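Local coordinates for protein beta-agarase B (Zobellia galactanivorans, PDB 4ATF) that cleaves the beta-1,4 linkages of agarose at random along the chain, with retention of anomeric configuration, giving the tetramer as the predominant product, at residues 213-217 with 218-222; 76-80 with 81-85; 188-191 with 192-196. The protein carries 1 engineered substitution. One frame throughout, in Å; residues are numbered along the deposited sequence.

Interaction 1 (213-217 with 218-222)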
loop_
_atom_site.group_PDB
_atom_site.type_symbol
_atom_site.label_atom_id
_atom_site.label_comp_id
_atom_site.label_asym_id
_atom_site.label_seq_id
_atom_site.Cartn_x
_atom_site.Cartn_y
_atom_site.Cartn_z
ATOM N N TYR A 213 7.782 11.088 -1.536
ATOM C CA TYR A 213 7.795 9.695 -2.022
ATOM C C TYR A 213 9.137 9.439 -2.694
ATOM O O TYR A 213 9.635 10.308 -3.448
ATOM C CB TYR A 213 6.643 9.484 -3.072
ATOM C CG TYR A 213 5.264 9.618 -2.462
ATOM C CD1 TYR A 213 4.638 10.887 -2.347
ATOM C CD2 TYR A 213 4.614 8.505 -1.947
ATOM C CE1 TYR A 213 3.357 11.038 -1.790
ATOM C CE2 TYR A 213 3.282 8.623 -1.386
ATOM C CZ TYR A 213 2.688 9.899 -1.305
ATOM O OH TYR A 213 1.414 10.034 -0.790
ATOM N N TYR A 214 9.695 8.240 -2.478
ATOM C CA TYR A 214 11.016 7.848 -2.964
ATOM C C TYR A 214 10.929 6.495 -3.652
ATOM O O TYR A 214 10.303 5.541 -3.128
ATOM C CB TYR A 214 12.009 7.713 -1.777
ATOM C CG TYR A 214 12.286 9.040 -1.113
ATOM C CD1 TYR A 214 11.416 9.558 -0.101
ATOM C CD2 TYR A 214 13.400 9.823 -1.507
ATOM C CE1 TYR A 214 11.699 10.854 0.521
ATOM C CE2 TYR A 214 13.662 11.079 -0.934
ATOM C CZ TYR A 214 12.818 11.585 0.046
ATOM O OH TYR A 214 13.191 12.840 0.538
ATOM N N ILE A 215 11.541 6.376 -4.824
ATOM C CA ILE A 215 11.647 5.048 -5.472
ATOM C C ILE A 215 13.096 4.856 -5.770
ATOM O O ILE A 215 13.744 5.741 -6.415
ATOM C CB ILE A 215 10.805 4.935 -6.785
ATOM C CG1 ILE A 215 9.304 5.062 -6.404
ATOM C CG2 ILE A 215 11.034 3.592 -7.445
ATOM C CD1 ILE A 215 8.323 5.231 -7.602
ATOM N N ASP A 216 13.611 3.719 -5.303
ATOM C CA ASP A 216 15.034 3.365 -5.530
ATOM C C ASP A 216 15.971 4.462 -5.103
ATOM O O ASP A 216 16.953 4.753 -5.775
ATOM C CB ASP A 216 15.244 2.922 -6.996
ATOM C CG ASP A 216 14.604 1.526 -7.283
ATOM O OD1 ASP A 216 14.350 0.774 -6.296
ATOM O OD2 ASP A 216 14.388 1.168 -8.486
ATOM N N GLY A 217 15.669 5.089 -3.966
ATOM C CA GLY A 217 16.667 5.985 -3.369
ATOM C C GLY A 217 16.614 7.423 -3.886
ATOM O O GLY A 217 17.510 8.186 -3.567
ATOM N N VAL A 218 15.545 7.774 -4.627
ATOM C CA VAL A 218 15.395 9.052 -5.320
ATOM C C VAL A 218 14.034 9.672 -5.007
ATOM O O VAL A 218 13.016 9.001 -5.000
ATOM C CB VAL A 218 15.442 8.845 -6.901
ATOM C CG1 VAL A 218 15.061 10.164 -7.680
ATOM C CG2 VAL A 218 16.714 8.432 -7.297
ATOM N N LEU A 219 14.023 10.958 -4.725
ATOM C CA LEU A 219 12.790 11.669 -4.449
ATOM C C LEU A 219 11.997 11.785 -5.720
ATOM O O LEU A 219 12.476 12.443 -6.659
ATOM C CB LEU A 219 13.111 13.119 -4.075
ATOM C CG LEU A 219 12.215 13.955 -3.136
ATOM C CD1 LEU A 219 12.210 15.443 -3.628
ATOM C CD2 LEU A 219 10.878 13.442 -2.757
ATOM N N VAL A 220 10.815 11.200 -5.802
ATOM C CA VAL A 220 10.095 11.254 -7.090
ATOM C C VAL A 220 8.877 12.223 -7.053
ATOM O O VAL A 220 8.412 12.661 -8.115
ATOM C CB VAL A 220 9.666 9.848 -7.572
ATOM C CG1 VAL A 220 10.957 8.900 -7.814
ATOM C CG2 VAL A 220 8.772 9.195 -6.557
ATOM N N ARG A 221 8.363 12.538 -5.853
ATOM C CA ARG A 221 7.199 13.420 -5.697
ATOM C C ARG A 221 7.143 14.010 -4.306
ATOM O O ARG A 221 7.406 13.297 -3.312
ATOM C CB ARG A 221 5.924 12.609 -5.987
ATOM C CG ARG A 221 4.618 13.347 -5.723
ATOM C CD ARG A 221 3.480 12.578 -6.364
ATOM N NE ARG A 221 2.159 13.056 -5.984
ATOM C CZ ARG A 221 1.411 13.922 -6.690
ATOM N NH1 ARG A 221 1.898 14.591 -7.740
ATOM N NH2 ARG A 221 0.170 14.171 -6.304
ATOM N N THR A 222 6.794 15.304 -4.204
ATOM C CA THR A 222 6.565 15.933 -2.901
ATOM C C THR A 222 5.082 16.395 -2.857
ATOM O O THR A 222 4.604 17.018 -3.810
ATOM C CB THR A 222 7.490 17.158 -2.691
ATOM O OG1 THR A 222 8.845 16.703 -2.674
ATOM C CG2 THR A 222 7.180 17.893 -1.304
#

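Interaction 2 (76-80 with 81-85). With NA (sodium ion), chain I.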
loop_
_atom_site.group_PDB
_atom_site.type_symbol
_atom_site.label_atom_id
_atom_site.label_comp_id
_atom_site.label_asym_id
_atom_site.label_seq_id
_atom_site.Cartn_x
_atom_site.Cartn_y
_atom_site.Cartn_z
ATOM N N SER A 76 -1.487 -15.554 3.289
ATOM C CA SER A 76 -0.153 -14.961 3.482
ATOM C C SER A 76 0.771 -15.968 4.174
ATOM O O SER A 76 0.311 -16.855 4.936
ATOM C CB SER A 76 -0.260 -13.641 4.303
ATOM O OG SER A 76 -0.913 -13.947 5.555
ATOM N N TYR A 77 2.074 -15.845 3.887
ATOM C CA TYR A 77 3.082 -16.677 4.577
ATOM C C TYR A 77 4.461 -16.011 4.499
ATOM O O TYR A 77 4.620 -14.984 3.822
ATOM C CB TYR A 77 3.136 -18.097 3.998
ATOM C CG TYR A 77 3.535 -18.178 2.536
ATOM C CD1 TYR A 77 2.632 -17.798 1.535
ATOM C CD2 TYR A 77 4.764 -18.738 2.149
ATOM C CE1 TYR A 77 2.967 -17.943 0.112
ATOM C CE2 TYR A 77 5.128 -18.889 0.733
ATOM C CZ TYR A 77 4.216 -18.473 -0.251
ATOM O OH TYR A 77 4.525 -18.552 -1.563
ATOM N N VAL A 78 5.437 -16.571 5.197
ATOM C CA VAL A 78 6.816 -16.114 4.991
ATOM C C VAL A 78 7.743 -17.264 4.732
ATOM O O VAL A 78 7.725 -18.254 5.468
ATOM C CB VAL A 78 7.290 -14.940 5.893
ATOM C CG1 VAL A 78 6.267 -14.386 6.855
ATOM C CG2 VAL A 78 8.717 -14.872 6.247
ATOM N N ALA A 79 8.464 -17.177 3.617
ATOM C CA ALA A 79 9.315 -18.315 3.202
ATOM C C ALA A 79 10.479 -17.825 2.320
ATOM O O ALA A 79 10.336 -16.818 1.598
ATOM C CB ALA A 79 8.481 -19.388 2.456
ATOM N N ASP A 80 11.627 -18.506 2.417
ATOM C CA ASP A 80 12.726 -18.269 1.489
ATOM C C ASP A 80 13.161 -16.780 1.459
ATOM O O ASP A 80 13.535 -16.287 0.403
ATOM C CB ASP A 80 12.305 -18.755 0.097
ATOM C CG ASP A 80 11.980 -20.259 0.091
ATOM O OD1 ASP A 80 12.506 -21.041 0.925
ATOM O OD2 ASP A 80 11.173 -20.655 -0.739
ATOM N N GLY A 81 13.063 -16.072 2.603
ATOM C CA GLY A 81 13.517 -14.686 2.729
ATOM C C GLY A 81 12.518 -13.578 2.419
ATOM O O GLY A 81 12.888 -12.390 2.493
ATOM N N GLU A 82 11.265 -13.932 2.076
ATOM C CA GLU A 82 10.265 -12.920 1.733
ATOM C C GLU A 82 8.942 -13.172 2.437
ATOM O O GLU A 82 8.550 -14.304 2.606
ATOM C CB GLU A 82 9.942 -12.948 0.208
ATOM C CG GLU A 82 11.103 -12.760 -0.681
ATOM C CD GLU A 82 10.777 -13.026 -2.123
ATOM O OE1 GLU A 82 9.625 -12.864 -2.613
ATOM O OE2 GLU A 82 11.718 -13.385 -2.782
ATOM N N LEU A 83 8.227 -12.100 2.744
ATOM C CA LEU A 83 6.790 -12.144 2.954
ATOM C C LEU A 83 6.167 -12.386 1.584
ATOM O O LEU A 83 6.501 -11.661 0.624
ATOM C CB LEU A 83 6.303 -10.765 3.516
ATOM C CG LEU A 83 4.765 -10.509 3.585
ATOM C CD1 LEU A 83 4.044 -11.548 4.551
ATOM C CD2 LEU A 83 4.490 -9.098 3.999
ATOM N N LYS A 84 5.291 -13.394 1.494
ATOM C CA LYS A 84 4.549 -13.688 0.280
ATOM C C LYS A 84 3.024 -13.813 0.524
ATOM O O LYS A 84 2.601 -14.157 1.602
ATOM C CB LYS A 84 5.101 -14.947 -0.365
ATOM C CG LYS A 84 6.606 -14.811 -0.769
ATOM C CD LYS A 84 7.021 -16.135 -1.337
ATOM C CE LYS A 84 8.542 -16.241 -1.470
ATOM N NZ LYS A 84 8.993 -17.426 -2.271
ATOM N N MET A 85 2.212 -13.548 -0.487
ATOM C CA MET A 85 0.775 -13.454 -0.361
ATOM C C MET A 85 0.306 -13.878 -1.765
ATOM O O MET A 85 0.833 -13.347 -2.761
ATOM C CB MET A 85 0.474 -11.944 -0.174
ATOM C CG MET A 85 -0.379 -11.612 0.876
ATOM S SD MET A 85 -0.157 -9.823 0.892
ATOM C CE MET A 85 1.030 -9.859 2.243
HETATM NA NA NA I . 13.965 -10.671 3.320
HETATM O O HOH W 1 16.325 -10.423 3.656
#

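Interaction 3 (188-191 with 192-196)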
loop_
_atom_site.group_PDB
_atom_site.type_symbol
_atom_site.label_atom_id
_atom_site.label_comp_id
_atom_site.label_asym_id
_atom_site.label_seq_id
_atom_site.Cartn_x
_atom_site.Cartn_y
_atom_site.Cartn_z
ATOM N N PHE A 188 3.382 7.610 -11.012
ATOM C CA PHE A 188 4.763 7.736 -11.463
ATOM C C PHE A 188 5.070 6.715 -12.570
ATOM O O PHE A 188 4.704 5.550 -12.458
ATOM C CB PHE A 188 5.731 7.505 -10.251
ATOM C CG PHE A 188 7.167 7.521 -10.631
ATOM C CD1 PHE A 188 7.876 8.740 -10.729
ATOM C CD2 PHE A 188 7.840 6.320 -10.960
ATOM C CE1 PHE A 188 9.220 8.748 -11.160
ATOM C CE2 PHE A 188 9.191 6.353 -11.384
ATOM C CZ PHE A 188 9.885 7.579 -11.479
ATOM N N GLU A 189 5.815 7.140 -13.587
ATOM C CA GLU A 189 6.188 6.302 -14.695
ATOM C C GLU A 189 7.548 6.784 -15.219
ATOM O O GLU A 189 7.704 7.977 -15.450
ATOM C CB GLU A 189 5.145 6.481 -15.821
ATOM C CG GLU A 189 5.456 5.610 -17.045
ATOM C CD GLU A 189 4.261 5.394 -18.025
ATOM O OE1 GLU A 189 3.132 5.819 -17.713
ATOM O OE2 GLU A 189 4.480 4.772 -19.100
ATOM N N ASP A 190 8.527 5.892 -15.422
ATOM C CA ASP A 190 9.752 6.335 -16.094
ATOM C C ASP A 190 10.208 5.357 -17.148
ATOM O O ASP A 190 11.299 5.503 -17.688
ATOM C CB ASP A 190 10.902 6.635 -15.101
ATOM C CG ASP A 190 11.373 5.392 -14.336
ATOM O OD1 ASP A 190 10.849 4.248 -14.611
ATOM O OD2 ASP A 190 12.284 5.577 -13.462
ATOM N N GLY A 191 9.380 4.366 -17.465
ATOM C CA GLY A 191 9.785 3.372 -18.479
ATOM C C GLY A 191 9.975 1.991 -17.832
ATOM O O GLY A 191 9.852 0.968 -18.512
ATOM N N THR A 192 10.271 1.956 -16.538
ATOM C CA THR A 192 10.364 0.683 -15.785
ATOM C C THR A 192 9.056 -0.128 -15.769
ATOM O O THR A 192 7.978 0.455 -15.520
ATOM C CB THR A 192 10.726 0.989 -14.313
ATOM O OG1 THR A 192 11.912 1.770 -14.334
ATOM C CG2 THR A 192 10.997 -0.286 -13.523
ATOM N N VAL A 193 9.163 -1.440 -16.009
ATOM C CA VAL A 193 8.025 -2.359 -15.896
ATOM C C VAL A 193 8.231 -2.958 -14.524
ATOM O O VAL A 193 9.152 -3.755 -14.336
ATOM C CB VAL A 193 8.016 -3.507 -16.998
ATOM C CG1 VAL A 193 6.857 -4.458 -16.725
ATOM C CG2 VAL A 193 7.825 -2.936 -18.445
ATOM N N TRP A 194 7.375 -2.567 -13.584
ATOM C CA TRP A 194 7.561 -2.787 -12.148
ATOM C C TRP A 194 7.612 -4.288 -11.808
ATOM O O TRP A 194 8.363 -4.667 -10.884
ATOM C CB TRP A 194 6.491 -2.024 -11.311
ATOM C CG TRP A 194 6.669 -0.545 -11.618
ATOM C CD1 TRP A 194 5.875 0.196 -12.413
ATOM C CD2 TRP A 194 7.775 0.300 -11.235
ATOM N NE1 TRP A 194 6.392 1.462 -12.556
ATOM C CE2 TRP A 194 7.566 1.557 -11.859
ATOM C CE3 TRP A 194 8.929 0.105 -10.452
ATOM C CZ2 TRP A 194 8.443 2.641 -11.715
ATOM C CZ3 TRP A 194 9.815 1.178 -10.291
ATOM C CH2 TRP A 194 9.555 2.452 -10.910
ATOM N N ASN A 195 6.860 -5.111 -12.573
ATOM C CA ASN A 195 6.749 -6.544 -12.222
ATOM C C ASN A 195 8.080 -7.363 -12.463
ATOM O O ASN A 195 8.197 -8.532 -12.033
ATOM C CB ASN A 195 5.535 -7.206 -12.884
ATOM C CG ASN A 195 5.709 -7.406 -14.387
ATOM O OD1 ASN A 195 4.759 -7.205 -15.175
ATOM N ND2 ASN A 195 6.880 -7.836 -14.793
ATOM N N LYS A 196 9.091 -6.742 -13.083
ATOM C CA LYS A 196 10.272 -7.502 -13.482
ATOM C C LYS A 196 11.274 -7.665 -12.339
ATOM O O LYS A 196 12.054 -8.605 -12.386
ATOM C CB LYS A 196 10.963 -6.864 -14.696
ATOM C CG LYS A 196 10.113 -6.916 -15.986
ATOM C CD LYS A 196 10.917 -6.502 -17.190
ATOM C CE LYS A 196 10.401 -7.255 -18.442
ATOM N NZ LYS A 196 9.327 -6.565 -19.036
HETATM O O HOH W 2 7.660 3.124 -15.409
#

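Interaction 1 (213-217 with 218-222)
Y214 and L219 form a non-hydrogen-bonded antiparallel pair, one pair back from a tight two-residue turn, and their side chains meet on one face of the hairpin. The tyrosine turns its CG anti to its carbonyl carbon (chi1 -66°), which sets the ring beside the L219 backbone; Y214 CD2 is 3.5 Å from L219 N. From there the leucine covers one ring face in a CH-pi contact: L219 CD2 stands 4.2 Å from the Y214 ring centroid, offset toward the rim, while L219 CB approaches Y214 CE2 at 3.8 Å. The Y214 hydroxyl shares a hydrogen bond with the E212 carboxylate.

A classic beta bulge shifts the register by one residue, setting two residues against one. V220 and R221 both lie opposite Y213: V220 N gives a 2.8 Å hydrogen bond to Y213 O, and Y213 N a nearly straight one of 2.9 Å to R221 O. The extra residue, V220, sends its two methyls in different directions. V220 CG2 lies 3.4 Å from Y213 O, and V220 CG1 reaches I215 CB, the side chains of I215 and V220 crossing at about a right angle. On the same side as I215, the extended arginine runs alongside the Y213 ring, R221 CG 4.2 Å from Y213 CD1, and R221 O faces the ring's rim. Each polar end has a partner outside the hairpin, Y213 OH with S167 O and the guanidinium with D183 in a salt bridge.

A type I' turn from I215 to V218 closes the hairpin, with glycine at G217 demanded by its backbone angles. Strand 210-215 also pairs with strand 199-207, and the side chains of Y213, I215 and R221 pack against strand 164-172.

Interaction 2 (76-80 with 81-85)
With its CG held between the backbone N and the carbonyl carbon (chi1 62°), Y77 folds its ring over the neighbouring strand, where K84, CG anti to its carbonyl carbon (chi1 -61°) and the rest of its chain extended, runs across one face of it. The result is a CH-pi contact in a hydrogen-bonded antiparallel pair: K84 CB lies 3.9 Å from the Y77 ring centroid, and farther out K84 CD is 3.5 Å from Y77 OH. Were Y77 cut back to an alanine, the aliphatic part of K84 would lose its aromatic cover, and the lysine chain would probably be freer to swing. K84 then runs on toward the turn, its CE 3.6 Å from A79 O, and its NZ ends 4.2 Å from D80 OD2, too far for a salt bridge, though the opposite charges probably attract.

This is a two-residue beta hairpin in its textbook form, closed by a type I' turn from A79 to E82. At G81 a side chain would collide with the carbonyl O of D80. The glycine also contributes a ligand: G81 O binds the sodium ion at 2.2 Å, alongside a water and N37, E39 and D297. On the other face of the hairpin, V78 CG1 meets L83 CD1 at 4.3 Å, and S76 CB packs on M85 CG.

Beyond the hairpin, Y77 meets the W86 ring with the planes about 85° apart. Strand 82-89 pairs in turn with strands 96-103 and 293-306, while L83 packs on I101, I259 and V296, and M85 on I259.

Interaction 3 (188-191 with 192-196)
D190 and T192 build an Asx turn in the loop between strands 187-188 and 199-207, a compact example of one carboxylate oxygen holding a bend in the chain. D190 OD1 accepts twice: from T192 N at 3.0 Å, met nearly along the C-O axis, and from T192 OG1 at 2.7 Å, on the syn side and 20° out of the carboxylate plane. The two side chains lie next to each other and point the same way. D190 can offer this oxygen because its CG sits between the backbone N and the carbonyl carbon (chi1 64°), turning the carboxylate toward T192. Between them comes G191, where a side chain would jam against the preceding carbonyl. A water spans the same turn from the main chain, accepting from D190 N at 2.9 Å and bonded to T192 O at 2.7 Å.

The next shell is apolar. T192 CG2 rests 3.7 Å above the plane of the W194 ring, toward its rim, and the indole in turn meets F188. W194 is itself fixed by a hydrogen bond from NE1 to K162 O and by an edge-to-face meeting with H199. F188 and W194 both pack on V164 of strand 164-172. Their own side chains cross at about a right angle and touch at ring edges, F188 CE2 coming to 3.8 Å from W194 CZ2.

How the interactions relate
From the N terminus the contacts come in series, none nested within or crossing another. Interaction 2 closes the hairpin of strands 76-79 and 82-89, at the sodium site. Interaction 3 bends the loop from strand 187-188 toward strand 199-207, and interaction 1 then closes the hairpin of strands 210-215 and 218-224. The last two meet in space: I215 CD1 lies 3.6 Å from F188 CD2, V220 CG1 packs on F188 CE1, and I215 CG2 on W194 CZ3, so the loop is packed against the later hairpin. Interaction 2 stands apart, its centre about 26 Å from that of interaction 1, within the same GH16 beta-sandwich.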